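Local coordinates for catabolite control protein A (Lactococcus lactis, PDB 2O20) that probably acts as a global DNA-binding transcriptional regulator of carbon catabolite repression and activation, a member of the LacI family, at residues S101-V105 / E106-K110; A243-H247 / D248-V252; Q292-Y295 / D296-A299. The protein carries 1 engineered substitution. All coordinates share one frame; numbering follows the deposited sequence.

Interaction 1. Residues S101-V105 / E106-K110; sequences SDNDV and EKEEK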
loop_
_atom_site.group_PDB
_atom_site.type_symbol
_atom_site.label_atom_id
_atom_site.label_comp_id
_atom_site.label_asym_id
_atom_site.label_seq_id
_atom_site.Cartn_x
_atom_site.Cartn_y
_atom_site.Cartn_z
ATOM N N SER D 101 2.383 6.539 -13.502
ATOM C CA SER D 101 1.641 6.821 -14.732
ATOM C C SER D 101 0.137 7.027 -14.530
ATOM O O SER D 101 -0.517 7.514 -15.447
ATOM C CB SER D 101 1.790 5.655 -15.693
ATOM O OG SER D 101 0.990 4.550 -15.279
ATOM N N ASP D 102 -0.392 6.597 -13.373
ATOM C CA ASP D 102 -1.836 6.590 -13.082
ATOM C C ASP D 102 -2.638 5.863 -14.177
ATOM O O ASP D 102 -3.821 6.154 -14.387
ATOM C CB ASP D 102 -2.363 8.021 -12.865
ATOM C CG ASP D 102 -1.702 8.707 -11.676
ATOM O OD1 ASP D 102 -1.771 8.151 -10.557
ATOM O OD2 ASP D 102 -1.088 9.770 -11.862
ATOM N N ASN D 103 -1.979 4.926 -14.869
ATOM C CA ASN D 103 -2.566 4.270 -16.042
ATOM C C ASN D 103 -3.126 5.188 -17.149
ATOM O O ASN D 103 -4.099 4.834 -17.837
ATOM C CB ASN D 103 -3.668 3.324 -15.569
ATOM C CG ASN D 103 -3.165 1.959 -15.281
ATOM O OD1 ASN D 103 -3.561 1.369 -14.297
ATOM N ND2 ASN D 103 -2.304 1.422 -16.154
ATOM N N ASP D 104 -2.532 6.368 -17.291
ATOM C CA ASP D 104 -2.938 7.376 -18.277
ATOM C C ASP D 104 -1.914 7.333 -19.429
ATOM O O ASP D 104 -0.736 7.553 -19.204
ATOM C CB ASP D 104 -2.956 8.752 -17.577
ATOM C CG ASP D 104 -3.340 9.917 -18.497
ATOM O OD1 ASP D 104 -3.938 10.887 -17.985
ATOM O OD2 ASP D 104 -3.047 9.910 -19.704
ATOM N N VAL D 105 -2.373 7.097 -20.661
ATOM C CA VAL D 105 -1.477 6.908 -21.807
ATOM C C VAL D 105 -0.667 8.162 -22.166
ATOM O O VAL D 105 0.488 8.053 -22.582
ATOM C CB VAL D 105 -2.248 6.370 -23.046
ATOM C CG1 VAL D 105 -1.314 6.194 -24.233
ATOM C CG2 VAL D 105 -2.900 5.038 -22.705
ATOM N N GLU D 106 -1.240 9.343 -21.961
ATOM C CA GLU D 106 -0.507 10.598 -22.114
ATOM C C GLU D 106 0.640 10.687 -21.115
ATOM O O GLU D 106 1.736 11.135 -21.437
ATOM C CB GLU D 106 -1.425 11.800 -21.872
ATOM C CG GLU D 106 -2.652 11.906 -22.759
ATOM C CD GLU D 106 -3.442 13.206 -22.506
ATOM O OE1 GLU D 106 -2.870 14.154 -21.908
ATOM O OE2 GLU D 106 -4.626 13.290 -22.923
ATOM N N LYS D 107 0.356 10.262 -19.884
ATOM C CA LYS D 107 1.331 10.277 -18.803
ATOM C C LYS D 107 2.423 9.235 -19.084
ATOM O O LYS D 107 3.596 9.497 -18.898
ATOM C CB LYS D 107 0.616 10.016 -17.472
ATOM C CG LYS D 107 1.170 10.764 -16.256
ATOM C CD LYS D 107 0.154 10.749 -15.063
ATOM C CE LYS D 107 -0.527 12.088 -14.838
ATOM N NZ LYS D 107 -1.698 12.017 -13.871
ATOM N N GLU D 108 2.022 8.064 -19.569
ATOM C CA GLU D 108 2.979 7.025 -19.967
ATOM C C GLU D 108 3.930 7.529 -21.065
ATOM O O GLU D 108 5.140 7.312 -20.972
ATOM C CB GLU D 108 2.255 5.751 -20.410
ATOM C CG GLU D 108 1.588 5.018 -19.242
ATOM C CD GLU D 108 0.721 3.856 -19.668
ATOM O OE1 GLU D 108 0.249 3.846 -20.839
ATOM O OE2 GLU D 108 0.482 2.962 -18.813
ATOM N N GLU D 109 3.389 8.219 -22.079
ATOM C CA GLU D 109 4.216 8.761 -23.169
ATOM C C GLU D 109 5.228 9.781 -22.683
ATOM O O GLU D 109 6.366 9.778 -23.128
ATOM C CB GLU D 109 3.352 9.440 -24.253
ATOM C CG GLU D 109 2.756 8.479 -25.250
ATOM C CD GLU D 109 2.023 9.207 -26.353
ATOM O OE1 GLU D 109 0.778 9.281 -26.291
ATOM O OE2 GLU D 109 2.701 9.728 -27.261
ATOM N N LYS D 110 4.799 10.677 -21.805
ATOM C CA LYS D 110 5.695 11.672 -21.231
ATOM C C LYS D 110 6.807 10.997 -20.411
ATOM O O LYS D 110 7.969 11.363 -20.526
ATOM C CB LYS D 110 4.914 12.671 -20.375
ATOM C CG LYS D 110 4.019 13.577 -21.199
ATOM C CD LYS D 110 3.140 14.491 -20.355
ATOM C CE LYS D 110 3.958 15.538 -19.610
ATOM N NZ LYS D 110 3.070 16.567 -19.002
HETATM O O HOH W 1 1.733 2.410 -16.612
HETATM O O HOH W 2 -4.173 10.787 -14.704
#

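Interaction 2. Residues A243-H247 / D248-V252; sequences AVVSH and DTVAV. With SO4 (sulfate ion), chain L.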
loop_
_atom_site.group_PDB
_atom_site.type_symbol
_atom_site.label_atom_id
_atom_site.label_comp_id
_atom_site.label_asym_id
_atom_site.label_seq_id
_atom_site.Cartn_x
_atom_site.Cartn_y
_atom_site.Cartn_z
ATOM N N ALA D 243 -18.446 -14.214 -6.823
ATOM C CA ALA D 243 -17.644 -13.537 -7.810
ATOM C C ALA D 243 -16.165 -13.903 -7.716
ATOM O O ALA D 243 -15.623 -14.037 -6.611
ATOM C CB ALA D 243 -17.799 -12.055 -7.630
ATOM N N VAL D 244 -15.540 -13.994 -8.884
ATOM C CA VAL D 244 -14.070 -14.013 -9.057
ATOM C C VAL D 244 -13.683 -12.612 -9.521
ATOM O O VAL D 244 -14.317 -12.050 -10.424
ATOM C CB VAL D 244 -13.620 -15.014 -10.112
ATOM C CG1 VAL D 244 -12.059 -15.086 -10.161
ATOM C CG2 VAL D 244 -14.279 -16.375 -9.848
ATOM N N VAL D 245 -12.687 -12.032 -8.849
ATOM C CA VAL D 245 -12.316 -10.647 -9.047
ATOM C C VAL D 245 -10.804 -10.547 -9.346
ATOM O O VAL D 245 -9.968 -11.127 -8.628
ATOM C CB VAL D 245 -12.689 -9.802 -7.804
ATOM C CG1 VAL D 245 -12.455 -8.336 -8.129
ATOM C CG2 VAL D 245 -14.166 -10.077 -7.347
ATOM N N SER D 246 -10.444 -9.908 -10.448
ATOM C CA SER D 246 -9.055 -9.956 -10.846
ATOM C C SER D 246 -8.127 -9.068 -9.991
ATOM O O SER D 246 -6.969 -9.422 -9.817
ATOM C CB SER D 246 -8.891 -9.622 -12.328
ATOM O OG SER D 246 -9.270 -8.304 -12.550
ATOM N N HIS D 247 -8.616 -7.938 -9.499
ATOM C CA HIS D 247 -7.772 -7.001 -8.724
ATOM C C HIS D 247 -8.169 -6.986 -7.262
ATOM O O HIS D 247 -9.326 -6.900 -6.934
ATOM C CB HIS D 247 -7.840 -5.598 -9.300
ATOM C CG HIS D 247 -7.344 -5.516 -10.698
ATOM N ND1 HIS D 247 -8.089 -4.968 -11.720
ATOM C CD2 HIS D 247 -6.211 -5.997 -11.268
ATOM C CE1 HIS D 247 -7.419 -5.074 -12.851
ATOM N NE2 HIS D 247 -6.282 -5.701 -12.607
ATOM N N ASP D 248 -7.178 -7.077 -6.380
ATOM C CA ASP D 248 -7.434 -7.130 -4.946
ATOM C C ASP D 248 -8.192 -5.910 -4.415
ATOM O O ASP D 248 -9.054 -6.062 -3.565
ATOM C CB ASP D 248 -6.098 -7.240 -4.170
ATOM C CG ASP D 248 -5.368 -8.559 -4.405
ATOM O OD1 ASP D 248 -5.988 -9.643 -4.633
ATOM O OD2 ASP D 248 -4.116 -8.491 -4.384
ATOM N N THR D 249 -7.856 -4.707 -4.876
ATOM C CA THR D 249 -8.517 -3.495 -4.396
ATOM C C THR D 249 -10.018 -3.528 -4.704
ATOM O O THR D 249 -10.829 -3.154 -3.879
ATOM C CB THR D 249 -7.952 -2.228 -5.035
ATOM O OG1 THR D 249 -7.801 -2.464 -6.447
ATOM C CG2 THR D 249 -6.618 -1.842 -4.411
ATOM N N VAL D 250 -10.357 -4.005 -5.890
ATOM C CA VAL D 250 -11.754 -4.200 -6.290
ATOM C C VAL D 250 -12.496 -5.243 -5.411
ATOM O O VAL D 250 -13.629 -5.034 -4.995
ATOM C CB VAL D 250 -11.837 -4.544 -7.786
ATOM C CG1 VAL D 250 -13.296 -4.712 -8.213
ATOM C CG2 VAL D 250 -11.109 -3.475 -8.639
ATOM N N ALA D 251 -11.846 -6.370 -5.151
ATOM C CA ALA D 251 -12.387 -7.447 -4.311
ATOM C C ALA D 251 -12.661 -6.995 -2.912
ATOM O O ALA D 251 -13.666 -7.391 -2.343
ATOM C CB ALA D 251 -11.448 -8.634 -4.257
ATOM N N VAL D 252 -11.716 -6.231 -2.356
ATOM C CA VAL D 252 -11.854 -5.703 -1.016
ATOM C C VAL D 252 -13.030 -4.717 -0.960
ATOM O O VAL D 252 -13.774 -4.711 0.032
ATOM C CB VAL D 252 -10.553 -5.049 -0.491
ATOM C CG1 VAL D 252 -10.753 -4.437 0.876
ATOM C CG2 VAL D 252 -9.416 -6.071 -0.407
HETATM S S SO4 L . -5.560 -5.701 -16.004
HETATM O O1 SO4 L . -5.199 -5.554 -17.419
HETATM O O2 SO4 L . -7.012 -5.565 -15.870
HETATM O O3 SO4 L . -5.127 -7.016 -15.528
HETATM O O4 SO4 L . -4.897 -4.644 -15.237
#

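Interaction 3. Residues Q292-Y295 / D296-A299; sequences QPLY and DLGA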
loop_
_atom_site.group_PDB
_atom_site.type_symbol
_atom_site.label_atom_id
_atom_site.label_comp_id
_atom_site.label_asym_id
_atom_site.label_seq_id
_atom_site.Cartn_x
_atom_site.Cartn_y
_atom_site.Cartn_z
ATOM N N GLN D 292 -0.422 -14.646 -6.113
ATOM C CA GLN D 292 0.627 -14.431 -7.105
ATOM C C GLN D 292 1.924 -14.152 -6.361
ATOM O O GLN D 292 1.916 -13.475 -5.314
ATOM C CB GLN D 292 0.300 -13.261 -8.024
ATOM C CG GLN D 292 -0.987 -13.444 -8.849
ATOM C CD GLN D 292 -1.157 -12.313 -9.871
ATOM O OE1 GLN D 292 -0.180 -11.794 -10.378
ATOM N NE2 GLN D 292 -2.393 -11.924 -10.148
ATOM N N PRO D 293 3.049 -14.665 -6.887
ATOM C CA PRO D 293 4.365 -14.468 -6.261
ATOM C C PRO D 293 4.940 -13.105 -6.656
ATOM O O PRO D 293 5.859 -13.003 -7.471
ATOM C CB PRO D 293 5.160 -15.659 -6.797
ATOM C CG PRO D 293 4.630 -15.778 -8.212
ATOM C CD PRO D 293 3.153 -15.484 -8.111
ATOM N N LEU D 294 4.388 -12.046 -6.053
ATOM C CA LEU D 294 4.643 -10.677 -6.502
ATOM C C LEU D 294 6.123 -10.237 -6.433
ATOM O O LEU D 294 6.645 -9.671 -7.379
ATOM C CB LEU D 294 3.775 -9.721 -5.708
ATOM C CG LEU D 294 2.232 -9.841 -5.856
ATOM C CD1 LEU D 294 1.615 -8.716 -5.069
ATOM C CD2 LEU D 294 1.783 -9.793 -7.285
ATOM N N TYR D 295 6.784 -10.473 -5.309
ATOM C CA TYR D 295 8.213 -10.194 -5.226
ATOM C C TYR D 295 9.005 -10.917 -6.329
ATOM O O TYR D 295 9.854 -10.331 -6.976
ATOM C CB TYR D 295 8.746 -10.607 -3.856
ATOM C CG TYR D 295 10.228 -10.338 -3.665
ATOM C CD1 TYR D 295 10.659 -9.130 -3.149
ATOM C CD2 TYR D 295 11.185 -11.292 -3.988
ATOM C CE1 TYR D 295 12.011 -8.876 -2.958
ATOM C CE2 TYR D 295 12.547 -11.044 -3.807
ATOM C CZ TYR D 295 12.946 -9.821 -3.294
ATOM O OH TYR D 295 14.287 -9.556 -3.097
ATOM N N ASP D 296 8.689 -12.182 -6.552
ATOM C CA ASP D 296 9.373 -12.995 -7.572
ATOM C C ASP D 296 9.106 -12.536 -8.999
ATOM O O ASP D 296 9.959 -12.648 -9.866
ATOM C CB ASP D 296 8.954 -14.453 -7.415
ATOM C CG ASP D 296 9.518 -15.096 -6.157
ATOM O OD1 ASP D 296 10.563 -14.611 -5.646
ATOM O OD2 ASP D 296 8.953 -16.118 -5.715
ATOM N N LEU D 297 7.906 -12.024 -9.257
ATOM C CA LEU D 297 7.607 -11.471 -10.564
ATOM C C LEU D 297 8.562 -10.340 -10.917
ATOM O O LEU D 297 9.072 -10.295 -12.040
ATOM C CB LEU D 297 6.138 -10.961 -10.622
ATOM C CG LEU D 297 4.989 -11.960 -10.647
ATOM C CD1 LEU D 297 3.680 -11.255 -10.449
ATOM C CD2 LEU D 297 4.951 -12.744 -11.966
ATOM N N GLY D 298 8.778 -9.418 -9.963
ATOM C CA GLY D 298 9.765 -8.323 -10.078
ATOM C C GLY D 298 11.232 -8.799 -10.167
ATOM O O GLY D 298 11.993 -8.339 -11.025
ATOM N N ALA D 299 11.630 -9.696 -9.267
ATOM C CA ALA D 299 12.999 -10.222 -9.255
ATOM C C ALA D 299 13.316 -10.954 -10.555
ATOM O O ALA D 299 14.374 -10.737 -11.172
ATOM C CB ALA D 299 13.214 -11.128 -8.054
#

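Interaction 1. Residues S101-V105 / E106-K110
Ser101 and Glu108 make the tight side of this strand-to-helix turn. Ser101 CB lies 3.6 Å from Glu108 CG. A water is held between Ser101 OG and Glu108 OE2, 2.6 Å from each of these two atoms. Glu108 OE2 is also hydrogen-bonded to the Tyr125 hydroxyl. With an alanine in place of Glu108, the water and the Tyr125 hydroxyl would probably lose their carboxylate partner, and a gap would open beside Ser101 CB.

Ser101 to Asp104 form a type I' turn, and Ser101 OG closes an ST turn by accepting from Asn103 N. The chain then enters helix 105-118 with Asp104 as N-cap. Asp104 CG stands anti to the backbone N (chi1 179°), which brings OD2 to the first turn of the helix. Asp104 OD2 takes weak bonds from Glu106 N at 2.9 Å and from Lys107 N at 3.4 Å.

The side of Lys107, which is exposed, is looser. Lys107 CD lies 3.3 Å from Ser101 O; beyond it the chain bends at chi3 (-106°), which carries NZ to Asp102. Lys107 NZ reaches Asp102 OD2 at 3.1 Å in a salt bridge, on the anti side of the carboxylate and 24° out of its plane. A second water links Lys107 NZ to Asp104 OD1. Asp102 lies at the subunit interface, where its OD1 forms a salt bridge with Arg83 of the second subunit.

Interaction 2. Residues A243-H247 / D248-V252
His247 faces two ways: its carbonyl starts helix 248-260, and its ring ends at a bound sulfate. The sulfate probably comes from the crystallisation liquor. It sits at the ring edge, with its S in the ring plane. His247 NE2 gives a weak bond to sulfate O3 at 3.4 Å, and His247 CE1 comes to 3.1 Å from sulfate O2. Asn195 ND2 is also hydrogen-bonded to the ion.

The imidazole is fixed from several directions. CG lies anti to the carbonyl carbon, beside the backbone N (chi1 -62°), and the ring turns back over Ser246. Ser246 OG is 3.6 Å above the plane of the His247 ring, over its centre. His247 ND1 is hydrogen-bonded to the backbone oxygen of Asn222, and the ring of Tyr223 meets the imidazole with the planes about 25° apart.

On the backbone side, His247 is the N-cap residue. His247 O accepts from Ala251 N at 3.1 Å, and this closes the first helical turn. The Val245 side chain points toward the helix. Val245 CG1 meets Val250 CG1 at 3.7 Å, and Val245 CB lies 3.9 Å from Ala251 CB. Val250 CG2 touches His247 CB at 4.0 Å.

This is the strand-to-helix corner of a beta-alpha-beta unit, strand 242-245, helix 248-260 and strand 270-272. Asp248 turns its carboxylate out of the corner, where OD1 is hydrogen-bonded to Ser273 OG and to the backbone N of Ala275 and Asn276, and OD2 to Ser277 OG.

Histidine and asparagine donors therefore meet at a spot that can hold an anion. With ND1 facing a carbonyl oxygen and NE2 an anion, the ring is likely to carry a proton on both nitrogens.

Interaction 3. Residues Q292-Y295 / D296-A299
An inverse gamma turn centred on Pro293 leads into helix 294-309, and the first helical turn folds back on it. Pro293 is the N-cap residue. Pro293 O accepts from Leu297 N at 2.9 Å. Pro293 CB also lies 4.0 Å from Asp296 OD2, so the aspartate side chain stands beside the proline ring.

Leu297 packs back along the start of the helix. Leu297 CG rests 3.5 Å from Pro293 O. Leu297 CD1 touches Leu294 CD2 at 4.0 Å and Gln292 OE1 at 3.9 Å. The amide end of Gln292 is held by its NE2, which donates to the backbone oxygen of Gly274.

In the fold, this helix start packs on helix 76-91: Leu294 lies on Tyr77 and Ala80, and Ala299 lies on Ile88. The Tyr295 ring lies along its own helix, and its hydroxyl is hydrogen-bonded to Asp87 of helix 76-91.

CG of Tyr295 is anti to the backbone N (chi1 -179°), beside the carbonyl carbon, which carries the ring along toward Ala299. There CE2 of Tyr295 and CB of Ala299 are 4.3 Å apart. Asp296 OD1 sits at the ring edge, in plane, 3.8 Å from Tyr295 CD2. The ring and carboxylate planes are 70° apart. Ala299 N bonds to Tyr295 O, one helical turn back.

Overall arrangement
The three contacts follow one another along the chain, and each is the start of a helix. All lie in the range of the periplasmic-binding-protein-like, sugar-binding family. Interaction 1 follows strand 95-100, outermost within this chain in the six-stranded parallel sheet. Interaction 2 follows strand 242-245, an inner strand of the four-stranded parallel sheet. Interaction 3 opens helix 294-309, which packs on helix 76-91. The centres of interactions 1 and 2 are 24 Å apart, those of 1 and 3 are 23 Å, and those of 2 and 3 are 19 Å. None touch. The two sheets belong to the two halves of the LacI-type core, and residues of both 101-110 and 243-252 reach the second subunit.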